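Local coordinates for protein mRNA export factor (Human herpesvirus 1, PDB 4YXP) that regulates viral gene expression, contributes to host protein synthesis shutoff and mediates nuclear export of intronless viral mRNAs, this chain being its zinc-containing, homodimerising C-terminal part, at residues V73-E76 with T77-A80; C126-C129 with I130-L134; A230-A233 with G234-I238. All coordinates share one frame; numbering follows the deposited sequence.

Contact 1: V73-E76 with T77-A80; sequences VSWE and TLVA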
ATOM      1  N   VAL B  73      18.620 -14.996 -10.164  1.00 32.51           N
ATOM      2  CA  VAL B  73      20.067 -15.127 -10.074  1.00 32.37           C
ATOM      3  C   VAL B  73      20.426 -15.779  -8.745  1.00 31.94           C
ATOM      4  O   VAL B  73      19.765 -15.547  -7.728  1.00 32.45           O
ATOM      5  CB  VAL B  73      20.775 -13.759 -10.215  1.00 30.35           C
ATOM      6  CG1 VAL B  73      20.449 -13.116 -11.557  1.00 29.56           C
ATOM      7  CG2 VAL B  73      20.400 -12.833  -9.067  1.00 28.86           C
ATOM      8  N   SER B  74      21.466 -16.604  -8.751  1.00 30.77           N
ATOM      9  CA  SER B  74      22.027 -17.103  -7.506  1.00 31.04           C
ATOM     10  C   SER B  74      22.791 -15.966  -6.837  1.00 29.33           C
ATOM     11  O   SER B  74      23.094 -14.950  -7.474  1.00 27.23           O
ATOM     12  CB  SER B  74      22.949 -18.295  -7.754  1.00 33.69           C
ATOM     13  OG  SER B  74      24.124 -17.885  -8.430  1.00 32.45           O
ATOM     14  N   TRP B  75      23.105 -16.131  -5.557  1.00 29.13           N
ATOM     15  CA  TRP B  75      23.934 -15.159  -4.855  1.00 29.17           C
ATOM     16  C   TRP B  75      25.289 -15.024  -5.554  1.00 29.56           C
ATOM     17  O   TRP B  75      25.830 -13.926  -5.676  1.00 28.19           O
ATOM     18  CB  TRP B  75      24.127 -15.570  -3.394  1.00 30.91           C
ATOM     19  CG  TRP B  75      25.194 -14.793  -2.689  1.00 31.32           C
ATOM     20  CD1 TRP B  75      26.375 -15.277  -2.199  1.00 32.76           C
ATOM     21  CD2 TRP B  75      25.187 -13.390  -2.405  1.00 29.63           C
ATOM     22  NE1 TRP B  75      27.099 -14.262  -1.623  1.00 31.55           N
ATOM     23  CE2 TRP B  75      26.393 -13.093  -1.738  1.00 30.44           C
ATOM     24  CE3 TRP B  75      24.280 -12.353  -2.649  1.00 26.89           C
ATOM     25  CZ2 TRP B  75      26.712 -11.807  -1.311  1.00 30.26           C
ATOM     26  CZ3 TRP B  75      24.600 -11.079  -2.223  1.00 25.35           C
ATOM     27  CH2 TRP B  75      25.806 -10.817  -1.562  1.00 27.23           C
ATOM     28  N   GLU B  76      25.825 -16.147  -6.017  1.00 31.48           N
ATOM     29  CA  GLU B  76      27.132 -16.158  -6.677  1.00 32.46           C
ATOM     30  C   GLU B  76      27.100 -15.346  -7.974  1.00 30.58           C
ATOM     31  O   GLU B  76      28.047 -14.626  -8.290  1.00 30.93           O
ATOM     32  CB  GLU B  76      27.579 -17.596  -6.962  1.00 36.94           C
ATOM     33  CG  GLU B  76      28.056 -18.365  -5.729  1.00 42.59           C
ATOM     34  CD  GLU B  76      26.940 -18.664  -4.736  1.00 46.75           C
ATOM     35  OE1 GLU B  76      25.768 -18.788  -5.160  1.00 46.12           O
ATOM     36  OE2 GLU B  76      27.237 -18.777  -3.527  1.00 50.06           O
ATOM     37  N   THR B  77      26.007 -15.463  -8.719  1.00 29.81           N
ATOM     38  CA  THR B  77      25.843 -14.719  -9.965  1.00 30.39           C
ATOM     39  C   THR B  77      25.684 -13.223  -9.691  1.00 28.19           C
ATOM     40  O   THR B  77      26.217 -12.387 -10.427  1.00 27.22           O
ATOM     41  CB  THR B  77      24.625 -15.236 -10.768  1.00 31.70           C
ATOM     42  OG1 THR B  77      24.874 -16.580 -11.197  1.00 32.55           O
ATOM     43  CG2 THR B  77      24.349 -14.364 -11.993  1.00 32.36           C
ATOM     44  N   LEU B  78      24.952 -12.881  -8.636  1.00 26.88           N
ATOM     45  CA  LEU B  78      24.758 -11.482  -8.275  1.00 25.76           C
ATOM     46  C   LEU B  78      26.096 -10.855  -7.880  1.00 24.31           C
ATOM     47  O   LEU B  78      26.381  -9.702  -8.210  1.00 23.08           O
ATOM     48  CB  LEU B  78      23.739 -11.360  -7.136  1.00 25.83           C
ATOM     49  CG  LEU B  78      23.392  -9.953  -6.633  1.00 25.31           C
ATOM     50  CD1 LEU B  78      22.888  -9.055  -7.752  1.00 23.17           C
ATOM     51  CD2 LEU B  78      22.351 -10.043  -5.529  1.00 26.36           C
ATOM     52  N   VAL B  79      26.925 -11.616  -7.181  1.00 25.17           N
ATOM     53  CA  VAL B  79      28.230 -11.114  -6.775  1.00 26.98           C
ATOM     54  C   VAL B  79      29.073 -10.859  -8.022  1.00 27.83           C
ATOM     55  O   VAL B  79      29.791  -9.862  -8.106  1.00 28.59           O
ATOM     56  CB  VAL B  79      28.922 -12.092  -5.798  1.00 29.77           C
ATOM     57  CG1 VAL B  79      30.410 -11.794  -5.667  1.00 29.80           C
ATOM     58  CG2 VAL B  79      28.255 -12.012  -4.428  1.00 30.87           C
ATOM     59  N   ALA B  80      28.968 -11.752  -8.999  1.00 28.11           N
ATOM     60  CA  ALA B  80      29.783 -11.660 -10.208  1.00 29.13           C
ATOM     61  C   ALA B  80      29.309 -10.541 -11.140  1.00 28.82           C
ATOM     62  O   ALA B  80      30.118  -9.778 -11.671  1.00 31.74           O
ATOM     63  CB  ALA B  80      29.775 -12.990 -10.943  1.00 29.77           C
TER
HETATM   64  O   HOH W   1      22.411 -17.603 -11.196  1.00 32.94           O

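Contact 2: C126-C129 with I130-L134; sequences CKMC and IHHNL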
ATOM      1  N   CYS B 126      22.222  -4.449  -1.593  1.00 22.98           N
ATOM      2  CA  CYS B 126      23.061  -3.800  -0.592  1.00 23.50           C
ATOM      3  C   CYS B 126      24.185  -4.727  -0.139  1.00 23.49           C
ATOM      4  O   CYS B 126      25.320  -4.291   0.051  1.00 23.74           O
ATOM      5  CB  CYS B 126      22.228  -3.365   0.616  1.00 25.41           C
ATOM      6  SG  CYS B 126      21.177  -1.937   0.300  1.00 26.26           S
ATOM      7  N   LYS B 127      23.871  -6.008   0.036  1.00 23.86           N
ATOM      8  CA  LYS B 127      24.870  -6.958   0.509  1.00 24.45           C
ATOM      9  C   LYS B 127      25.951  -7.157  -0.548  1.00 25.35           C
ATOM     10  O   LYS B 127      27.123  -7.361  -0.223  1.00 26.14           O
ATOM     11  CB  LYS B 127      24.234  -8.303   0.873  1.00 23.97           C
ATOM     12  CG  LYS B 127      25.208  -9.217   1.608  1.00 24.45           C
ATOM     13  CD  LYS B 127      24.615 -10.565   1.979  1.00 25.91           C
ATOM     14  CE  LYS B 127      25.672 -11.430   2.660  1.00 28.69           C
ATOM     15  NZ  LYS B 127      25.145 -12.732   3.143  1.00 29.43           N
ATOM     16  N   MET B 128      25.554  -7.093  -1.814  1.00 25.62           N
ATOM     17  CA  MET B 128      26.502  -7.225  -2.914  1.00 27.27           C
ATOM     18  C   MET B 128      27.436  -6.016  -2.955  1.00 27.19           C
ATOM     19  O   MET B 128      28.646  -6.165  -3.145  1.00 27.84           O
ATOM     20  CB  MET B 128      25.755  -7.386  -4.243  1.00 27.51           C
ATOM     21  CG  MET B 128      26.658  -7.477  -5.475  1.00 28.58           C
ATOM     22  SD  MET B 128      27.209  -5.876  -6.108  1.00 28.37           S
ATOM     23  CE  MET B 128      25.655  -5.130  -6.593  1.00 27.72           C
ATOM     24  N   CYS B 129      26.880  -4.822  -2.768  1.00 26.30           N
ATOM     25  CA  CYS B 129      27.684  -3.600  -2.752  1.00 26.73           C
ATOM     26  C   CYS B 129      28.717  -3.656  -1.632  1.00 25.95           C
ATOM     27  O   CYS B 129      29.888  -3.315  -1.826  1.00 25.38           O
ATOM     28  CB  CYS B 129      26.796  -2.363  -2.579  1.00 27.50           C
ATOM     29  SG  CYS B 129      25.775  -1.931  -4.018  1.00 27.44           S
ATOM     30  N   ILE B 130      28.266  -4.085  -0.456  1.00 25.55           N
ATOM     31  CA  ILE B 130      29.125  -4.194   0.715  1.00 27.81           C
ATOM     32  C   ILE B 130      30.239  -5.203   0.463  1.00 28.71           C
ATOM     33  O   ILE B 130      31.394  -4.964   0.816  1.00 29.34           O
ATOM     34  CB  ILE B 130      28.293  -4.571   1.961  1.00 29.22           C
ATOM     35  CG1 ILE B 130      27.404  -3.390   2.357  1.00 29.37           C
ATOM     36  CG2 ILE B 130      29.197  -4.987   3.128  1.00 33.00           C
ATOM     37  CD1 ILE B 130      26.435  -3.679   3.486  1.00 30.86           C
ATOM     38  N   HIS B 131      29.888  -6.333  -0.141  1.00 30.17           N
ATOM     39  CA  HIS B 131      30.873  -7.346  -0.505  1.00 31.66           C
ATOM     40  C   HIS B 131      32.009  -6.744  -1.331  1.00 30.44           C
ATOM     41  O   HIS B 131      33.184  -7.029  -1.095  1.00 31.55           O
ATOM     42  CB  HIS B 131      30.205  -8.480  -1.286  1.00 32.86           C
ATOM     43  CG  HIS B 131      31.174  -9.460  -1.876  1.00 35.63           C
ATOM     44  ND1 HIS B 131      31.531 -10.629  -1.240  1.00 38.21           N
ATOM     45  CD2 HIS B 131      31.859  -9.442  -3.044  1.00 35.95           C
ATOM     46  CE1 HIS B 131      32.398 -11.287  -1.989  1.00 38.84           C
ATOM     47  NE2 HIS B 131      32.614 -10.591  -3.090  1.00 37.55           N
ATOM     48  N   HIS B 132      31.649  -5.906  -2.296  1.00 28.60           N
ATOM     49  CA  HIS B 132      32.621  -5.308  -3.206  1.00 30.30           C
ATOM     50  C   HIS B 132      33.168  -3.971  -2.713  1.00 30.35           C
ATOM     51  O   HIS B 132      33.986  -3.345  -3.389  1.00 30.47           O
ATOM     52  CB  HIS B 132      31.991  -5.116  -4.587  1.00 31.41           C
ATOM     53  CG  HIS B 132      31.819  -6.390  -5.351  1.00 30.85           C
ATOM     54  ND1 HIS B 132      32.884  -7.137  -5.801  1.00 31.51           N
ATOM     55  CD2 HIS B 132      30.703  -7.051  -5.745  1.00 29.25           C
ATOM     56  CE1 HIS B 132      32.435  -8.203  -6.441  1.00 30.96           C
ATOM     57  NE2 HIS B 132      31.114  -8.171  -6.421  1.00 29.68           N
ATOM     58  N   ASN B 133      32.716  -3.533  -1.543  1.00 30.84           N
ATOM     59  CA  ASN B 133      33.150  -2.261  -0.976  1.00 34.63           C
ATOM     60  C   ASN B 133      32.717  -1.097  -1.866  1.00 33.65           C
ATOM     61  O   ASN B 133      33.416  -0.087  -1.975  1.00 36.55           O
ATOM     62  CB  ASN B 133      34.672  -2.242  -0.790  1.00 40.73           C
ATOM     63  CG  ASN B 133      35.108  -1.353   0.361  1.00 46.26           C
ATOM     64  OD1 ASN B 133      34.406  -1.232   1.366  1.00 47.18           O
ATOM     65  ND2 ASN B 133      36.271  -0.725   0.218  1.00 49.49           N
ATOM     66  N   LEU B 134      31.563  -1.248  -2.505  1.00 30.73           N
ATOM     67  CA  LEU B 134      31.006  -0.198  -3.340  1.00 31.45           C
ATOM     68  C   LEU B 134      30.118   0.735  -2.515  1.00 31.31           C
ATOM     69  O   LEU B 134      29.388   0.273  -1.631  1.00 30.62           O
ATOM     70  CB  LEU B 134      30.199  -0.799  -4.489  1.00 31.10           C
ATOM     71  CG  LEU B 134      31.007  -1.551  -5.547  1.00 32.80           C
ATOM     72  CD1 LEU B 134      30.081  -2.338  -6.458  1.00 33.19           C
ATOM     73  CD2 LEU B 134      31.858  -0.583  -6.353  1.00 33.56           C
TER

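Contact 3: A230-A233 with G234-I238; sequences ACMA and GLIEI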
ATOM      1  N   ALA B 230      15.694 -14.057   3.060  1.00 24.28           N
ATOM      2  CA  ALA B 230      15.271 -14.123   4.459  1.00 25.48           C
ATOM      3  C   ALA B 230      13.994 -13.334   4.717  1.00 24.93           C
ATOM      4  O   ALA B 230      13.226 -13.683   5.614  1.00 25.47           O
ATOM      5  CB  ALA B 230      16.383 -13.624   5.369  1.00 25.37           C
ATOM      6  N   CYS B 231      13.773 -12.267   3.951  1.00 24.23           N
ATOM      7  CA  CYS B 231      12.577 -11.439   4.131  1.00 24.82           C
ATOM      8  C   CYS B 231      11.333 -12.229   3.756  1.00 25.56           C
ATOM      9  O   CYS B 231      10.356 -12.268   4.504  1.00 28.62           O
ATOM     10  CB  CYS B 231      12.652 -10.163   3.288  1.00 25.89           C
ATOM     11  SG  CYS B 231      13.940  -8.996   3.775  1.00 27.12           S
ATOM     12  N   MET B 232      11.379 -12.856   2.585  1.00 23.25           N
ATOM     13  CA  MET B 232      10.275 -13.668   2.100  1.00 24.41           C
ATOM     14  C   MET B 232      10.058 -14.913   2.963  1.00 25.19           C
ATOM     15  O   MET B 232       8.940 -15.183   3.407  1.00 26.47           O
ATOM     16  CB  MET B 232      10.524 -14.079   0.652  1.00 27.26           C
ATOM     17  CG  MET B 232       9.424 -14.936   0.052  1.00 31.04           C
ATOM     18  SD  MET B 232       9.749 -15.360  -1.663  1.00 33.82           S
ATOM     19  CE  MET B 232       9.542 -13.763  -2.452  1.00 33.58           C
ATOM     20  N   ALA B 233      11.119 -15.677   3.195  1.00 25.43           N
ATOM     21  CA  ALA B 233      10.995 -16.911   3.965  1.00 28.54           C
ATOM     22  C   ALA B 233      10.562 -16.611   5.397  1.00 28.53           C
ATOM     23  O   ALA B 233       9.702 -17.294   5.959  1.00 29.93           O
ATOM     24  CB  ALA B 233      12.308 -17.676   3.960  1.00 31.64           C
ATOM     25  N   GLY B 234      11.160 -15.578   5.977  1.00 27.52           N
ATOM     26  CA  GLY B 234      10.936 -15.249   7.371  1.00 27.68           C
ATOM     27  C   GLY B 234       9.545 -14.722   7.664  1.00 26.86           C
ATOM     28  O   GLY B 234       8.925 -15.107   8.653  1.00 27.58           O
ATOM     29  N   LEU B 235       9.047 -13.840   6.806  1.00 25.44           N
ATOM     30  CA  LEU B 235       7.750 -13.221   7.039  1.00 25.36           C
ATOM     31  C   LEU B 235       6.617 -14.177   6.689  1.00 28.02           C
ATOM     32  O   LEU B 235       5.578 -14.173   7.344  1.00 29.73           O
ATOM     33  CB  LEU B 235       7.631 -11.921   6.245  1.00 23.52           C
ATOM     34  CG  LEU B 235       8.496 -10.773   6.776  1.00 24.23           C
ATOM     35  CD1 LEU B 235       8.382  -9.556   5.878  1.00 23.65           C
ATOM     36  CD2 LEU B 235       8.127 -10.400   8.213  1.00 25.98           C
ATOM     37  N   ILE B 236       6.816 -15.011   5.676  1.00 29.69           N
ATOM     38  CA  ILE B 236       5.854 -16.070   5.393  1.00 32.52           C
ATOM     39  C   ILE B 236       5.761 -17.007   6.599  1.00 33.99           C
ATOM     40  O   ILE B 236       4.683 -17.503   6.921  1.00 34.10           O
ATOM     41  CB  ILE B 236       6.223 -16.847   4.116  1.00 33.78           C
ATOM     42  CG1 ILE B 236       6.017 -15.960   2.888  1.00 33.20           C
ATOM     43  CG2 ILE B 236       5.382 -18.125   3.993  1.00 35.59           C
ATOM     44  CD1 ILE B 236       6.526 -16.566   1.595  1.00 35.83           C
ATOM     45  N   GLU B 237       6.889 -17.252   7.261  1.00 33.16           N
ATOM     46  CA  GLU B 237       6.911 -18.189   8.379  1.00 33.13           C
ATOM     47  C   GLU B 237       6.096 -17.680   9.567  1.00 30.86           C
ATOM     48  O   GLU B 237       5.312 -18.432  10.141  1.00 32.51           O
ATOM     49  CB  GLU B 237       8.348 -18.476   8.831  1.00 35.38           C
ATOM     50  CG  GLU B 237       8.415 -19.456  10.004  1.00 38.53           C
ATOM     51  CD  GLU B 237       9.819 -19.951  10.295  1.00 40.97           C
ATOM     52  OE1 GLU B 237      10.782 -19.177  10.116  1.00 39.24           O
ATOM     53  OE2 GLU B 237       9.957 -21.123  10.706  1.00 45.15           O
ATOM     54  N   ILE B 238       6.272 -16.415   9.940  1.00 28.86           N
ATOM     55  CA  ILE B 238       5.613 -15.911  11.142  1.00 29.62           C
ATOM     56  C   ILE B 238       4.114 -15.756  10.892  1.00 28.40           C
ATOM     57  O   ILE B 238       3.317 -15.861  11.821  1.00 26.98           O
ATOM     58  CB  ILE B 238       6.243 -14.588  11.636  1.00 30.65           C
ATOM     59  CG1 ILE B 238       6.062 -13.457  10.621  1.00 29.68           C
ATOM     60  CG2 ILE B 238       7.715 -14.797  11.954  1.00 32.29           C
ATOM     61  CD1 ILE B 238       6.448 -12.092  11.169  1.00 29.77           C
TER

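Contact 1: V73-E76 with T77-A80
Trp75 lies with one ring face under the side chain of Val79, a turn further along the helix. The CG2 methyl of Val79 stands 3.7 Å from the centroid of the six-membered ring, 23° off its normal and displaced toward the rim, a CH-pi contact. Trp75 CG points anti to its backbone N (chi1 168°), which carries the indole forward along the helix to Val79; Leu78 CD2 approaches the same ring obliquely, 4.1 Å from CZ3. The indole also makes a cation-pi contact with Lys127 of helix 112-132. At the start of the helix, Ser74 OG accepts from Thr77 N at 3.1 Å, with an N-H...O angle of 155°. A water joins Ser74 N, from which it accepts, to Thr77 OG1, 2.7 Å from the water. Val73, just before the turn, rests its CB on Thr77 CG2 (4.0 Å) and its CG2 on Leu78 CB (4.1 Å); Val73 and Leu78 also pack on Phe269 of the second subunit. Ser74 O to Leu78 N (3.0 Å) begins the regular backbone bonding. Ser74 as N-cap and Val73 against Leu78 as hydrophobic staple, with what resembles a water-bridged capping box, mark the start of an alpha-helix, here helix 75-91.

Contact 2: C126-C129 with I130-L134
Met128 brings its sulfur to the edge of the His132 imidazole one turn on: SD lies 3.7 Å from CD2, and the line to the ring centroid runs 79° off the ring normal, a sulfur-aromatic contact. The methionine chain bends at both chi2 and chi3, which curls the thioether back beside the ring. On one face of the same imidazole sits the neighbouring His131, whose CD2 stands 3.5 Å above the ring plane over its centre, while the His131 ring presents its edge. His132 NE2 is taken by Val79 O of helix 75-91, a further hold on the ring.

The backbone bonds run regularly from Cys126 O to Ile130 N, Lys127 O to His131 N and Met128 O to His132 N, and then change. Asn133 takes a positive phi (64°), Leu134 N reaches five residues back to Cys129 O at 2.7 Å, and Asn133 N bonds to Ile130 O at 3.1 Å: a Schellman motif that finishes helix 112-132.

Apolar contact follows the reversal. Leu134 CB returns to within 4.2 Å of Cys129 CB, and both side chains also touch Tyr86 of helix 75-91. On another side of the helix Ile130 folds CG1 to 3.2 Å from Cys126 O and packs on Tyr212 and Val217.

Carbonyls at a helix end would otherwise lack amide donors; the motif supplies two from the departing chain. The edge-on sulfur, the edge-on His131 and the NE2 bond should limit rotation of the His132 ring, and NE2, facing a carbonyl oxygen, probably carries a proton.

Contact 3: A230-A233 with G234-I238
Gly234 N donates to Ala230 O at 2.8 Å. The carboxylate of Glu237, on a chain extended beyond CG, reaches Arg22 of the second subunit and forms a salt bridge with it through OE2. At the start of the helix the amides of Cys231 and Met232 are received by the two carboxylate oxygens of Asp120, on helix 112-132, one oxygen to each amide. Within the helix, Leu235 N bonds to Cys231 O at 3.1 Å and Ile236 N to Met232 O, and Glu237 N bonds to Ala233 O in the same pattern.

This is the opening part of helix 230-241, inside the CHC2-type zinc finger and leading toward the zinc ligand His242; the side chain of Glu237 is about 9 Å from that of His242.

Met232 and Ile236 lie side by side and point the same way, Met232 CG 3.7 Å from Ile236 CD1. With CG1 anti to its carbonyl carbon (chi1 -70°), Ile236 folds that branch back over the preceding turn, where CG1 comes to 3.1 Å from Met232 O. Leu235 does much the same with Cys231 O, its CG 3.3 Å from the oxygen. Farther out, Leu235 and Ile236 both meet Leu116 of helix 112-132, Cys231 reaches Leu123 of that helix and Val192 of helix 188-204, and Met232 and Ala233 pack against Phe275 of the second subunit.

Overall arrangement
From the N terminus the three contacts come in series, each within a continuous run of chain, so none encloses a long loop and none nests in or crosses another. Contact 1 starts helix 75-91, contact 2 ends helix 112-132 and contact 3 starts helix 230-241. The first two touch, their centres 12 Å apart: Leu78 O packs 3.5 Å from Met128 CG, and Val79 CG1 lies 3.6 Å from His131 NE2. Contact 3 lies apart, about 9 Å from contact 2 between nearest atoms, yet packs on earlier turns of helix 112-132. Contacts 1 and 3 both meet the second subunit of the intertwined dimer.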